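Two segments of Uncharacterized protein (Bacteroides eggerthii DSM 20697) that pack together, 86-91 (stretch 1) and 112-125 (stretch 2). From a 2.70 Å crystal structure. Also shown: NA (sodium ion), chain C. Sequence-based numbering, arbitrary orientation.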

# COMPACT_ATOMS: atom_id res chain seq x y z
N LEU A 86 -12.39 -25.67 -3.45
CA LEU A 86 -12.10 -26.26 -2.15
C LEU A 86 -11.21 -25.32 -1.36
O LEU A 86 -10.09 -25.00 -1.79
CB LEU A 86 -11.45 -27.67 -2.34
CG LEU A 86 -10.69 -28.32 -1.18
CD1 LEU A 86 -11.50 -28.37 0.07
CD2 LEU A 86 -10.29 -29.73 -1.53
N SER A 87 -11.71 -24.88 -0.20
CA SER A 87 -10.95 -23.97 0.66
C SER A 87 -10.87 -24.49 2.09
O SER A 87 -11.89 -24.79 2.72
CB SER A 87 -11.57 -22.58 0.65
OG SER A 87 -10.86 -21.72 1.52
N LEU A 88 -9.64 -24.60 2.61
CA LEU A 88 -9.44 -25.03 3.98
C LEU A 88 -9.28 -23.86 4.89
O LEU A 88 -9.01 -24.06 6.09
CB LEU A 88 -8.21 -25.92 4.09
CG LEU A 88 -8.16 -27.20 3.30
CD1 LEU A 88 -6.82 -27.82 3.46
CD2 LEU A 88 -9.31 -28.14 3.67
N GLU A 89 -9.41 -22.62 4.34
CA GLU A 89 -9.24 -21.38 5.08
C GLU A 89 -9.99 -21.39 6.43
O GLU A 89 -11.18 -21.74 6.45
CB GLU A 89 -9.73 -20.18 4.26
CG GLU A 89 -8.78 -19.68 3.19
CD GLU A 89 -9.44 -18.59 2.37
OE1 GLU A 89 -10.55 -18.84 1.83
OE2 GLU A 89 -8.86 -17.49 2.28
N GLY A 90 -9.26 -21.08 7.51
CA GLY A 90 -9.78 -20.97 8.87
C GLY A 90 -10.13 -22.24 9.62
O GLY A 90 -10.47 -22.18 10.80
N PHE A 91 -10.00 -23.40 8.97
CA PHE A 91 -10.37 -24.67 9.60
C PHE A 91 -9.33 -25.17 10.59
O PHE A 91 -9.68 -25.89 11.52
CB PHE A 91 -10.64 -25.76 8.55
CG PHE A 91 -12.00 -25.68 7.91
CD1 PHE A 91 -13.16 -25.72 8.68
CD2 PHE A 91 -12.13 -25.59 6.52
CE1 PHE A 91 -14.42 -25.67 8.08
CE2 PHE A 91 -13.40 -25.55 5.92
CZ PHE A 91 -14.53 -25.60 6.71
N LEU A 112 -5.32 -23.79 0.72
CA LEU A 112 -4.84 -24.58 1.86
C LEU A 112 -4.57 -23.65 3.03
O LEU A 112 -4.22 -24.07 4.13
CB LEU A 112 -3.57 -25.38 1.49
CG LEU A 112 -3.63 -26.30 0.26
CD1 LEU A 112 -2.33 -26.98 0.07
CD2 LEU A 112 -4.76 -27.32 0.35
N GLY A 113 -4.74 -22.37 2.74
CA GLY A 113 -4.51 -21.27 3.66
C GLY A 113 -4.36 -20.04 2.83
O GLY A 113 -4.28 -20.16 1.61
N SER A 114 -4.36 -18.85 3.45
CA SER A 114 -4.24 -17.59 2.72
C SER A 114 -3.85 -16.46 3.63
O SER A 114 -3.89 -16.63 4.86
CB SER A 114 -5.54 -17.22 2.03
OG SER A 114 -6.45 -16.67 2.97
N HIS A 115 -3.57 -15.27 3.03
CA HIS A 115 -3.26 -14.05 3.77
C HIS A 115 -4.52 -13.58 4.50
O HIS A 115 -4.40 -12.91 5.52
CB HIS A 115 -2.66 -12.96 2.88
CG HIS A 115 -3.56 -12.41 1.82
ND1 HIS A 115 -3.49 -12.86 0.52
CD2 HIS A 115 -4.48 -11.42 1.90
CE1 HIS A 115 -4.39 -12.15 -0.15
NE2 HIS A 115 -5.02 -11.28 0.65
N GLY A 116 -5.70 -14.01 4.01
CA GLY A 116 -7.00 -13.70 4.61
C GLY A 116 -7.11 -14.17 6.05
O GLY A 116 -7.70 -13.48 6.88
N GLU A 117 -6.51 -15.32 6.36
CA GLU A 117 -6.54 -15.92 7.70
C GLU A 117 -5.89 -15.01 8.76
O GLU A 117 -6.34 -15.02 9.91
CB GLU A 117 -5.85 -17.27 7.67
CG GLU A 117 -6.65 -18.32 6.91
CD GLU A 117 -5.95 -19.65 6.77
OE1 GLU A 117 -4.76 -19.65 6.36
OE2 GLU A 117 -6.58 -20.70 7.05
N LYS A 118 -4.89 -14.19 8.37
CA LYS A 118 -4.23 -13.25 9.27
C LYS A 118 -5.12 -12.04 9.56
O LYS A 118 -4.88 -11.37 10.57
CB LYS A 118 -2.85 -12.78 8.70
CG LYS A 118 -1.69 -13.80 8.79
CD LYS A 118 -1.36 -14.31 10.22
CE LYS A 118 -1.71 -15.78 10.34
NZ LYS A 118 -1.87 -16.24 11.73
N VAL A 119 -6.12 -11.75 8.70
CA VAL A 119 -7.04 -10.59 8.87
C VAL A 119 -8.51 -11.06 9.03
O VAL A 119 -9.43 -10.28 8.79
CB VAL A 119 -6.92 -9.51 7.75
CG1 VAL A 119 -5.56 -8.81 7.80
CG2 VAL A 119 -7.18 -10.08 6.36
N ASN A 120 -8.71 -12.33 9.43
CA ASN A 120 -10.02 -12.94 9.68
C ASN A 120 -11.00 -12.71 8.48
O ASN A 120 -12.12 -12.21 8.64
CB ASN A 120 -10.63 -12.42 11.00
CG ASN A 120 -11.87 -13.13 11.47
OD1 ASN A 120 -12.13 -14.31 11.16
ND2 ASN A 120 -12.68 -12.40 12.21
N GLU A 121 -10.54 -13.07 7.26
CA GLU A 121 -11.32 -12.95 6.03
C GLU A 121 -11.22 -14.19 5.20
O GLU A 121 -10.12 -14.72 5.04
CB GLU A 121 -10.84 -11.76 5.19
CG GLU A 121 -11.25 -10.40 5.72
CD GLU A 121 -10.93 -9.27 4.76
OE1 GLU A 121 -11.41 -9.31 3.60
OE2 GLU A 121 -10.21 -8.34 5.18
N ARG A 122 -12.34 -14.65 4.62
CA ARG A 122 -12.28 -15.79 3.72
C ARG A 122 -12.07 -15.24 2.32
O ARG A 122 -12.90 -14.44 1.86
CB ARG A 122 -13.54 -16.66 3.81
CG ARG A 122 -13.24 -18.14 4.03
CD ARG A 122 -14.47 -19.04 3.97
NE ARG A 122 -15.65 -18.47 4.64
CZ ARG A 122 -15.87 -18.47 5.95
NH1 ARG A 122 -14.96 -18.96 6.79
NH2 ARG A 122 -16.97 -17.93 6.44
N LEU A 123 -10.93 -15.56 1.68
CA LEU A 123 -10.70 -15.00 0.34
C LEU A 123 -11.40 -15.83 -0.71
O LEU A 123 -11.77 -15.31 -1.77
CB LEU A 123 -9.21 -14.89 0.02
CG LEU A 123 -8.32 -14.20 1.04
CD1 LEU A 123 -6.90 -14.22 0.59
CD2 LEU A 123 -8.76 -12.79 1.28
N PHE A 124 -11.62 -17.12 -0.41
CA PHE A 124 -12.31 -18.07 -1.28
C PHE A 124 -13.72 -18.28 -0.79
O PHE A 124 -13.94 -18.58 0.39
CB PHE A 124 -11.55 -19.40 -1.34
CG PHE A 124 -10.25 -19.39 -2.11
CD1 PHE A 124 -9.21 -18.56 -1.73
CD2 PHE A 124 -10.03 -20.29 -3.14
CE1 PHE A 124 -8.01 -18.56 -2.43
CE2 PHE A 124 -8.81 -20.32 -3.82
CZ PHE A 124 -7.81 -19.45 -3.46
N GLY A 125 -14.66 -18.13 -1.70
CA GLY A 125 -16.09 -18.26 -1.44
C GLY A 125 -16.91 -17.64 -2.54
O GLY A 125 -16.35 -17.07 -3.48
NA NA C . -6.72 -21.87 9.61

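Stretch 1 leaves a strand at Ser-87 and enters a type II beta turn from Leu-88 to Phe-91, closed by Phe-91 N to Leu-88 O at 3.1 Å. Gly-90, with phi/psi of 74/-3, occupies the turn position where positive phi favours glycine. Stretch 2 is largely loop; residues 115-118 have helical phi/psi without the regular bonding pattern. The backbones come closest near Glu-89 and Gly-113, whose CA atoms lie 4.9 Å apart, and the contact buries 471 Å² in total.

Glu-89 dominates this interface, with 149 Å² covered by stretch 2. Its CA-to-CB bond points sideways, but the m, t chain with chi3 of -54° brings the carboxylate nearer. There it accepts two backbone hydrogen bonds, from Leu-123 N to OE2 (2.9 Å, 160°) and from Phe-124 N to OE1 (3.0 Å, 157°). Ser-114 OG donates to Glu-89 OE2 at 2.6 Å, and Ser-87 OG, within its own stretch, to Glu-89 OE1 at 2.9 Å. A carboxylate suits this buried site because its two oxygens can satisfy several donors at once.

Glu-117 makes the reciprocal connection: its OE2 accepts from Gly-90 N at 2.7 Å with a nearly linear 176° angle. The same OE2 lies 2.8 Å from the sodium ion NA and binds it, while Glu-117 OE1 accepts from Ser-114 N at 3.0 Å, tying the carboxylate to its own loop. A CB on Gly-113 would clash with Glu-117 OE1, at 3.0 Å, so the absent side chain leaves room for this arrangement.

Apolar packing is more limited. Leu-88 CD1 meets Leu-112 CD2 at 3.8 Å, both side chains being m, t. The CA-to-CB bond of Phe-124 also points toward stretch 1, which leaves Phe-124 CB 3.7 Å from Ser-87 OG, a contact with a polar atom.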